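PDB 5HZD: terminal uridylyltransferase 1 from Trypanosoma brucei, which adds uridines to the 3'-hydroxyl of guide RNAs, ribosomal RNAs and some mRNAs during mitochondrial RNA editing, using UTP and a magnesium or manganese ion. Local coordinates for residues L33-H37 with T482-R486; D36-R41 with R488-R493; L154-F159 with R277-Y281. All coordinates share one frame; numbering follows the deposited sequence.

Contact 1: residues L33-H37 with T482-R486; sequences LLPDH and TKSLR
L34 and H37 pack against L485 where the chain leaving the atypical C2H2 zinc finger runs across helix 481-497. L34 to H37 form a type I beta turn, closed by a backbone bond from H37 N to L34 O, which hands the chain on to helix 37-47. The tight part of the contact is apolar and lies under this turn. L34 divides its two methyls between two residues one helical turn apart: L34 CD1 lies 3.8 Å from L485 CD1, and L34 CD2 lies 3.9 Å from T482 CB. To reach them, CG is held between the backbone N and the carbonyl carbon (chi1 43°), an unusual position for a leucine. L485 uses its other branch on the histidine, setting CD2 over one face of the H37 ring, 4.1 Å from the centroid, as a CH-pi contact. A leucine suits this spot because its forked end can serve both partners at once. T482 is equally two-sided: its carbon atoms meet L34, while OG1 bonds to D9 OD1 in the finger, and its side chain also touches H30, a ligand of the zinc ion. The contact thus ties the metal-bound module to a helix near the C-terminal end of this chain.

The margin formed by L33 and R486 is the more solvent-exposed side. There R486 bends at chi3 (61°) and turns its head back to the backbone of L33, and NE has a weak bond to Y333 OH. The guanidinium presents its edge to the carbonyl, R486 NH1 donating to L33 O at 2.8 Å with an N-H...O angle of 158°.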
loop_
_atom_site.group_PDB
_atom_site.type_symbol
_atom_site.label_atom_id
_atom_site.label_comp_id
_atom_site.label_asym_id
_atom_site.label_seq_id
_atom_site.Cartn_x
_atom_site.Cartn_y
_atom_site.Cartn_z
ATOM N N LEU A 33 24.277 -20.157 -2.072
ATOM C CA LEU A 33 23.011 -19.458 -2.159
ATOM C C LEU A 33 22.643 -18.803 -0.832
ATOM O O LEU A 33 21.809 -17.903 -0.786
ATOM C CB LEU A 33 21.912 -20.433 -2.594
ATOM C CG LEU A 33 22.133 -20.970 -4.008
ATOM C CD1 LEU A 33 20.997 -21.893 -4.379
ATOM C CD2 LEU A 33 22.211 -19.792 -4.987
ATOM N N LEU A 34 23.271 -19.267 0.242
ATOM C CA LEU A 34 22.981 -18.738 1.560
ATOM C C LEU A 34 24.299 -18.574 2.310
ATOM O O LEU A 34 24.503 -19.174 3.372
ATOM C CB LEU A 34 22.013 -19.685 2.303
ATOM C CG LEU A 34 22.306 -21.181 2.194
ATOM C CD1 LEU A 34 22.254 -21.876 3.579
ATOM C CD2 LEU A 34 21.333 -21.863 1.236
ATOM N N PRO A 35 25.206 -17.737 1.764
ATOM C CA PRO A 35 26.599 -17.716 2.221
ATOM C C PRO A 35 26.824 -17.236 3.653
ATOM O O PRO A 35 27.867 -17.557 4.226
ATOM C CB PRO A 35 27.266 -16.751 1.243
ATOM C CG PRO A 35 26.162 -15.830 0.833
ATOM C CD PRO A 35 24.944 -16.707 0.745
ATOM N N ASP A 36 25.885 -16.481 4.218
ATOM C CA ASP A 36 26.087 -15.946 5.567
ATOM C C ASP A 36 25.235 -16.655 6.598
ATOM O O ASP A 36 25.293 -16.315 7.780
ATOM C CB ASP A 36 25.781 -14.440 5.598
ATOM C CG ASP A 36 26.711 -13.638 4.695
ATOM O OD1 ASP A 36 27.907 -13.979 4.650
ATOM O OD2 ASP A 36 26.246 -12.679 4.033
ATOM N N HIS A 37 24.434 -17.627 6.175
ATOM C CA HIS A 37 23.494 -18.259 7.102
ATOM C C HIS A 37 24.163 -18.904 8.312
ATOM O O HIS A 37 23.859 -18.561 9.455
ATOM C CB HIS A 37 22.586 -19.290 6.409
ATOM C CG HIS A 37 21.595 -19.924 7.334
ATOM N ND1 HIS A 37 21.708 -21.231 7.770
ATOM C CD2 HIS A 37 20.503 -19.412 7.943
ATOM C CE1 HIS A 37 20.706 -21.495 8.591
ATOM N NE2 HIS A 37 19.967 -20.411 8.720
ATOM N N THR A 482 16.213 -23.206 0.256
ATOM C CA THR A 482 17.346 -22.276 0.174
ATOM C C THR A 482 16.865 -20.841 0.288
ATOM O O THR A 482 17.488 -20.028 0.988
ATOM C CB THR A 482 18.247 -22.499 -1.086
ATOM O OG1 THR A 482 17.479 -22.289 -2.279
ATOM C CG2 THR A 482 18.788 -23.883 -1.066
ATOM N N LYS A 483 15.737 -20.507 -0.335
ATOM C CA LYS A 483 15.235 -19.151 -0.185
ATOM C C LYS A 483 14.913 -18.886 1.293
ATOM O O LYS A 483 15.125 -17.776 1.795
ATOM C CB LYS A 483 13.997 -18.915 -1.070
ATOM C CG LYS A 483 14.308 -18.752 -2.548
ATOM C CD LYS A 483 13.147 -18.092 -3.296
ATOM C CE LYS A 483 13.467 -17.985 -4.778
ATOM N NZ LYS A 483 12.344 -17.356 -5.531
ATOM N N SER A 484 14.408 -19.898 1.998
ATOM C CA SER A 484 13.976 -19.689 3.394
ATOM C C SER A 484 15.194 -19.397 4.263
ATOM O O SER A 484 15.111 -18.619 5.216
ATOM C CB SER A 484 13.199 -20.899 3.962
ATOM O OG SER A 484 14.057 -21.990 4.265
ATOM N N LEU A 485 16.331 -19.985 3.910
ATOM C CA LEU A 485 17.526 -19.786 4.723
ATOM C C LEU A 485 18.125 -18.407 4.421
ATOM O O LEU A 485 18.774 -17.815 5.293
ATOM C CB LEU A 485 18.528 -20.915 4.501
ATOM C CG LEU A 485 17.976 -22.256 5.041
ATOM C CD1 LEU A 485 19.023 -23.359 4.938
ATOM C CD2 LEU A 485 17.460 -22.109 6.494
ATOM N N ARG A 486 17.907 -17.898 3.207
ATOM C CA ARG A 486 18.218 -16.491 2.920
ATOM C C ARG A 486 17.399 -15.559 3.811
ATOM O O ARG A 486 17.918 -14.566 4.328
ATOM C CB ARG A 486 18.039 -16.158 1.423
ATOM C CG ARG A 486 19.069 -16.880 0.549
ATOM C CD ARG A 486 18.793 -16.714 -0.956
ATOM N NE ARG A 486 18.855 -15.306 -1.347
ATOM C CZ ARG A 486 19.984 -14.691 -1.684
ATOM N NH1 ARG A 486 21.127 -15.364 -1.674
ATOM N NH2 ARG A 486 19.975 -13.406 -2.026
#

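Contact 2: residues D36-R41 with R488-R493; sequences DHARLR and RTELYR. With SO4 (sulfate ion), chain E.
Y492 lies against L40, H37 and R41, its ring set between helices 37-47 and 481-497. At the root, Y492 CB sits 4.0 Å from L40 CB. With CG anti to the carbonyl carbon (chi1 -66°), the ring runs beneath R41, whose CA lies over one face, 3.9 Å from the centroid, as a CH-pi contact. Y492 CE2 is flanked by R41 CB at 3.6 Å and H37 NE2 at 3.8 Å. At the tip, Y492 OH lies 2.9 Å from R41 NH1, and a water links it to H37 NE2. A tyrosine suits this place because its ring face takes R41 CA while its hydroxyl meets polar neighbours.

T489 packs CG2 on D36 CB, its OG1 bonding to L485 O. On the D36 side, L40 CD1 lies over one face of the R493 guanidinium, toward its rim. R493 grips E490 side-on through NE and NH2, and R493 NH2 makes a long salt bridge to D36 OD2 at 3.6 Å. R39 binds D36 OD1, and a sulfate, probably from the crystallisation liquor, accepts from R493 and R39. Segments 37-41 and 488-493 run 31° apart, their axes approaching to 9.0 Å: a helix pair joined by a mixed seam centred on L40 and Y492, edged with a D36-R39-E490-R493 salt-bridge network.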
loop_
_atom_site.group_PDB
_atom_site.type_symbol
_atom_site.label_atom_id
_atom_site.label_comp_id
_atom_site.label_asym_id
_atom_site.label_seq_id
_atom_site.Cartn_x
_atom_site.Cartn_y
_atom_site.Cartn_z
ATOM N N ASP A 36 25.885 -16.481 4.218
ATOM C CA ASP A 36 26.087 -15.946 5.567
ATOM C C ASP A 36 25.235 -16.655 6.598
ATOM O O ASP A 36 25.293 -16.315 7.780
ATOM C CB ASP A 36 25.781 -14.440 5.598
ATOM C CG ASP A 36 26.711 -13.638 4.695
ATOM O OD1 ASP A 36 27.907 -13.979 4.650
ATOM O OD2 ASP A 36 26.246 -12.679 4.033
ATOM N N HIS A 37 24.434 -17.627 6.175
ATOM C CA HIS A 37 23.494 -18.259 7.102
ATOM C C HIS A 37 24.163 -18.904 8.312
ATOM O O HIS A 37 23.859 -18.561 9.455
ATOM C CB HIS A 37 22.586 -19.290 6.409
ATOM C CG HIS A 37 21.595 -19.924 7.334
ATOM N ND1 HIS A 37 21.708 -21.231 7.770
ATOM C CD2 HIS A 37 20.503 -19.412 7.943
ATOM C CE1 HIS A 37 20.706 -21.495 8.591
ATOM N NE2 HIS A 37 19.967 -20.411 8.720
ATOM N N ALA A 38 25.045 -19.867 8.071
ATOM C CA ALA A 38 25.641 -20.622 9.166
ATOM C C ALA A 38 26.426 -19.717 10.114
ATOM O O ALA A 38 26.370 -19.887 11.330
ATOM C CB ALA A 38 26.529 -21.717 8.622
ATOM N N ARG A 39 27.124 -18.742 9.543
ATOM C CA ARG A 39 27.958 -17.797 10.284
ATOM C C ARG A 39 27.170 -16.854 11.188
ATOM O O ARG A 39 27.506 -16.667 12.362
ATOM C CB ARG A 39 28.805 -16.973 9.316
ATOM C CG ARG A 39 29.749 -16.010 10.025
ATOM C CD ARG A 39 30.670 -15.303 9.037
ATOM N NE ARG A 39 29.905 -14.511 8.080
ATOM C CZ ARG A 39 29.476 -13.273 8.309
ATOM N NH1 ARG A 39 29.748 -12.676 9.459
ATOM N NH2 ARG A 39 28.772 -12.635 7.389
ATOM N N LEU A 40 26.126 -16.241 10.647
ATOM C CA LEU A 40 25.333 -15.336 11.473
ATOM C C LEU A 40 24.504 -16.110 12.488
ATOM O O LEU A 40 24.251 -15.615 13.589
ATOM C CB LEU A 40 24.435 -14.447 10.608
ATOM C CG LEU A 40 25.174 -13.429 9.742
ATOM C CD1 LEU A 40 24.180 -12.507 9.040
ATOM C CD2 LEU A 40 26.195 -12.624 10.583
ATOM N N ARG A 41 24.049 -17.307 12.115
ATOM C CA ARG A 41 23.320 -18.165 13.051
ATOM C C ARG A 41 24.192 -18.480 14.240
ATOM O O ARG A 41 23.727 -18.458 15.384
ATOM C CB ARG A 41 22.845 -19.465 12.380
ATOM C CG ARG A 41 22.308 -20.553 13.313
ATOM C CD ARG A 41 21.575 -21.623 12.479
ATOM N NE ARG A 41 21.210 -22.840 13.206
ATOM C CZ ARG A 41 20.003 -23.085 13.713
ATOM N NH1 ARG A 41 19.031 -22.188 13.591
ATOM N NH2 ARG A 41 19.766 -24.228 14.349
ATOM N N ARG A 488 16.005 -16.409 6.820
ATOM C CA ARG A 488 16.519 -16.584 8.175
ATOM C C ARG A 488 17.822 -15.824 8.373
ATOM O O ARG A 488 18.054 -15.276 9.452
ATOM C CB ARG A 488 16.731 -18.061 8.513
ATOM C CG ARG A 488 15.429 -18.899 8.573
ATOM C CD ARG A 488 14.404 -18.401 9.610
ATOM N NE ARG A 488 14.908 -18.507 10.982
ATOM C CZ ARG A 488 14.897 -19.618 11.725
ATOM N NH1 ARG A 488 14.424 -20.780 11.250
ATOM N NH2 ARG A 488 15.357 -19.575 12.966
ATOM N N THR A 489 18.695 -15.823 7.366
ATOM C CA THR A 489 19.957 -15.068 7.441
ATOM C C THR A 489 19.699 -13.612 7.782
ATOM O O THR A 489 20.345 -13.050 8.692
ATOM C CB THR A 489 20.746 -15.079 6.110
ATOM O OG1 THR A 489 21.128 -16.422 5.793
ATOM C CG2 THR A 489 22.023 -14.260 6.212
ATOM N N GLU A 490 18.756 -13.011 7.056
ATOM C CA GLU A 490 18.448 -11.596 7.274
ATOM C C GLU A 490 17.812 -11.329 8.639
ATOM O O GLU A 490 18.046 -10.256 9.231
ATOM C CB GLU A 490 17.597 -11.018 6.134
ATOM C CG GLU A 490 18.277 -11.103 4.742
ATOM C CD GLU A 490 19.685 -10.500 4.689
ATOM O OE1 GLU A 490 19.964 -9.477 5.371
ATOM O OE2 GLU A 490 20.557 -11.068 3.961
ATOM N N LEU A 491 17.041 -12.278 9.164
ATOM C CA LEU A 491 16.474 -12.069 10.505
ATOM C C LEU A 491 17.602 -12.093 11.545
ATOM O O LEU A 491 17.603 -11.269 12.475
ATOM C CB LEU A 491 15.422 -13.139 10.782
ATOM C CG LEU A 491 14.147 -12.942 9.973
ATOM C CD1 LEU A 491 13.353 -14.244 9.948
ATOM C CD2 LEU A 491 13.281 -11.814 10.553
ATOM N N TYR A 492 18.580 -12.992 11.394
ATOM C CA TYR A 492 19.713 -12.985 12.325
ATOM C C TYR A 492 20.478 -11.687 12.185
ATOM O O TYR A 492 20.922 -11.128 13.190
ATOM C CB TYR A 492 20.708 -14.136 12.065
ATOM C CG TYR A 492 20.188 -15.515 12.302
ATOM C CD1 TYR A 492 19.659 -15.875 13.534
ATOM C CD2 TYR A 492 20.276 -16.478 11.304
ATOM C CE1 TYR A 492 19.189 -17.167 13.758
ATOM C CE2 TYR A 492 19.806 -17.770 11.508
ATOM C CZ TYR A 492 19.276 -18.105 12.736
ATOM O OH TYR A 492 18.796 -19.381 12.953
ATOM N N ARG A 493 20.670 -11.207 10.946
ATOM C CA ARG A 493 21.442 -10.004 10.703
ATOM C C ARG A 493 20.734 -8.809 11.352
ATOM O O ARG A 493 21.396 -7.959 11.973
ATOM C CB ARG A 493 21.633 -9.784 9.206
ATOM C CG ARG A 493 22.711 -8.778 8.903
ATOM C CD ARG A 493 22.804 -8.327 7.460
ATOM N NE ARG A 493 22.598 -9.374 6.466
ATOM C CZ ARG A 493 23.530 -10.188 5.969
ATOM N NH1 ARG A 493 24.809 -10.159 6.366
ATOM N NH2 ARG A 493 23.158 -11.066 5.057
HETATM S S SO4 E . 27.607 -9.098 8.194
HETATM O O1 SO4 E . 27.659 -9.884 6.960
HETATM O O2 SO4 E . 26.214 -8.926 8.631
HETATM O O3 SO4 E . 28.202 -7.785 7.938
HETATM O O4 SO4 E . 28.370 -9.800 9.227
HETATM O O HOH W 1 23.956 -12.351 2.987
HETATM O O HOH W 2 17.892 -20.632 10.468
HETATM O O HOH W 3 16.269 -22.365 14.542
#

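Contact 3: residues L154-F159 with R277-Y281; sequences LRRVGF and RPELY
This is a buried aromatic contact in the nucleotidyltransferase palm region, made where helix 143-156 ends in a Schellman motif and meets the loop that leads into strand 285-288. At its centre F159 and Y281 form an offset stack, with centroids 4.1 Å apart and planes only 10° from parallel. The displacement places Y281 CD1 over the middle of the F159 ring, while F159 CE1 lies toward the rim of the tyrosine. L280 adds an apolar neighbour, its CD2 3.8 Å from F159 CZ, reached with CG anti to the backbone N (chi1 -175°). H177 also meets F159 edge-to-face, so the phenyl ring is fixed from several directions.

The helix end supplies the polar half. G158 turns the chain with a positive phi of 119°, comfortable for glycine, and its N bonds back to R155 O. F159 N returns to L154 O, which also accepts from V157 N on the opposite face of its plane. V157 O and G158 O receive donors from the 277-281 loop. Y281 OH gives V157 O a short bond of 2.5 Å, arriving above the carbonyl plane; a tyrosine suits the site because one ring both stacks and reaches the backbone.

R277 serves the next carbonyl with an extended chain, while its NE is bonded to H273 O. R277 NH1 donates to G158 O at 3.2 Å, again from above the carbonyl plane and well bent. A water completes the grip, donating a hydrogen bond to G158 O and accepting one from R277 NH2.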
loop_
_atom_site.group_PDB
_atom_site.type_symbol
_atom_site.label_atom_id
_atom_site.label_comp_id
_atom_site.label_asym_id
_atom_site.label_seq_id
_atom_site.Cartn_x
_atom_site.Cartn_y
_atom_site.Cartn_z
ATOM N N LEU A 154 -9.729 9.958 -18.856
ATOM C CA LEU A 154 -8.588 10.690 -18.327
ATOM C C LEU A 154 -7.809 11.431 -19.429
ATOM O O LEU A 154 -7.454 12.584 -19.258
ATOM C CB LEU A 154 -7.680 9.749 -17.547
ATOM C CG LEU A 154 -8.282 9.221 -16.253
ATOM C CD1 LEU A 154 -7.468 8.021 -15.792
ATOM C CD2 LEU A 154 -8.326 10.327 -15.156
ATOM N N ARG A 155 -7.604 10.788 -20.572
ATOM C CA ARG A 155 -6.940 11.420 -21.713
ATOM C C ARG A 155 -7.717 12.685 -22.103
ATOM O O ARG A 155 -7.120 13.721 -22.397
ATOM C CB ARG A 155 -6.892 10.438 -22.896
ATOM C CG ARG A 155 -6.125 10.912 -24.116
ATOM C CD ARG A 155 -6.350 9.960 -25.302
ATOM N NE ARG A 155 -6.835 10.673 -26.489
ATOM C CZ ARG A 155 -8.111 10.982 -26.719
ATOM N NH1 ARG A 155 -9.047 10.648 -25.846
ATOM N NH2 ARG A 155 -8.453 11.628 -27.826
ATOM N N ARG A 156 -9.041 12.614 -22.068
ATOM C CA ARG A 156 -9.867 13.718 -22.582
ATOM C C ARG A 156 -9.932 14.894 -21.595
ATOM O O ARG A 156 -10.324 16.007 -21.958
ATOM C CB ARG A 156 -11.294 13.237 -22.893
ATOM C CG ARG A 156 -11.448 12.270 -24.073
ATOM C CD ARG A 156 -12.961 12.000 -24.335
ATOM N NE ARG A 156 -13.347 10.583 -24.233
ATOM C CZ ARG A 156 -14.566 10.131 -23.905
ATOM N NH1 ARG A 156 -14.808 8.813 -23.847
ATOM N NH2 ARG A 156 -15.551 10.983 -23.626
ATOM N N VAL A 157 -9.574 14.661 -20.340
ATOM C CA VAL A 157 -9.571 15.757 -19.343
ATOM C C VAL A 157 -8.148 16.298 -19.166
ATOM O O VAL A 157 -7.912 17.190 -18.346
ATOM C CB VAL A 157 -10.239 15.292 -18.002
ATOM C CG1 VAL A 157 -9.301 14.498 -17.138
ATOM C CG2 VAL A 157 -10.809 16.451 -17.220
ATOM N N GLY A 158 -7.208 15.774 -19.949
ATOM C CA GLY A 158 -5.859 16.314 -20.020
ATOM C C GLY A 158 -4.689 15.433 -19.610
ATOM O O GLY A 158 -3.540 15.877 -19.623
ATOM N N PHE A 159 -4.948 14.181 -19.244
ATOM C CA PHE A 159 -3.829 13.287 -18.931
ATOM C C PHE A 159 -3.138 12.857 -20.216
ATOM O O PHE A 159 -3.803 12.512 -21.190
ATOM C CB PHE A 159 -4.292 12.072 -18.121
ATOM C CG PHE A 159 -4.621 12.405 -16.682
ATOM C CD1 PHE A 159 -5.827 13.019 -16.353
ATOM C CD2 PHE A 159 -3.707 12.137 -15.659
ATOM C CE1 PHE A 159 -6.126 13.333 -15.029
ATOM C CE2 PHE A 159 -3.993 12.466 -14.337
ATOM C CZ PHE A 159 -5.207 13.073 -14.016
ATOM N N ARG A 277 -1.230 22.007 -11.979
ATOM C CA ARG A 277 -2.515 21.355 -12.237
ATOM C C ARG A 277 -3.142 20.844 -10.948
ATOM O O ARG A 277 -2.478 20.805 -9.890
ATOM C CB ARG A 277 -2.262 20.183 -13.203
ATOM C CG ARG A 277 -1.871 20.623 -14.628
ATOM C CD ARG A 277 -1.574 19.429 -15.531
ATOM N NE ARG A 277 -1.829 19.782 -16.926
ATOM C CZ ARG A 277 -1.920 18.889 -17.909
ATOM N NH1 ARG A 277 -1.730 17.597 -17.636
ATOM N NH2 ARG A 277 -2.181 19.285 -19.154
ATOM N N PRO A 278 -4.417 20.432 -11.017
ATOM C CA PRO A 278 -5.068 19.778 -9.877
ATOM C C PRO A 278 -4.300 18.548 -9.335
ATOM O O PRO A 278 -3.546 17.889 -10.081
ATOM C CB PRO A 278 -6.412 19.331 -10.459
ATOM C CG PRO A 278 -6.701 20.388 -11.514
ATOM C CD PRO A 278 -5.362 20.674 -12.135
ATOM N N GLU A 279 -4.498 18.260 -8.052
ATOM C CA GLU A 279 -3.781 17.184 -7.328
ATOM C C GLU A 279 -3.669 15.845 -8.069
ATOM O O GLU A 279 -2.605 15.201 -8.067
ATOM C CB GLU A 279 -4.409 16.989 -5.936
ATOM C CG GLU A 279 -4.128 18.129 -4.925
ATOM C CD GLU A 279 -5.062 19.337 -5.039
ATOM O OE1 GLU A 279 -5.941 19.404 -5.946
ATOM O OE2 GLU A 279 -4.935 20.269 -4.217
ATOM N N LEU A 280 -4.754 15.415 -8.713
ATOM C CA LEU A 280 -4.784 14.097 -9.337
ATOM C C LEU A 280 -3.703 13.959 -10.418
ATOM O O LEU A 280 -3.182 12.856 -10.669
ATOM C CB LEU A 280 -6.182 13.842 -9.916
ATOM C CG LEU A 280 -6.395 12.450 -10.494
ATOM C CD1 LEU A 280 -6.354 11.380 -9.394
ATOM C CD2 LEU A 280 -7.690 12.343 -11.289
ATOM N N TYR A 281 -3.337 15.073 -11.036
ATOM C CA TYR A 281 -2.332 15.041 -12.110
ATOM C C TYR A 281 -0.923 14.886 -11.568
ATOM O O TYR A 281 0.008 14.570 -12.310
ATOM C CB TYR A 281 -2.376 16.340 -12.935
ATOM C CG TYR A 281 -3.618 16.535 -13.741
ATOM C CD1 TYR A 281 -3.677 16.137 -15.080
ATOM C CD2 TYR A 281 -4.748 17.116 -13.183
ATOM C CE1 TYR A 281 -4.827 16.334 -15.827
ATOM C CE2 TYR A 281 -5.915 17.298 -13.932
ATOM C CZ TYR A 281 -5.950 16.906 -15.241
ATOM O OH TYR A 281 -7.124 17.131 -15.938
HETATM O O HOH W 4 -1.587 17.497 -21.480
#

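Overall arrangement
Contacts 1 and 2 are neighbours, with centres 8 Å apart. They share D36 and H37 and meet successive parts of helix 481-497, so the zinc finger's exit and helix 37-47 are fastened along one helix from near the C-terminal end of this chain. This is consistent with the finger being required for folding of the catalytic domain. Contact 3 lies on the other side of the chain's centre, about 47 Å from contact 1 between centres, and all its residues fall in the long sequence interval between the paired ends. It joins helix 143-156 to the approach to strand 285-288, in the five-stranded sheet that carries D286, important for catalysis by similarity.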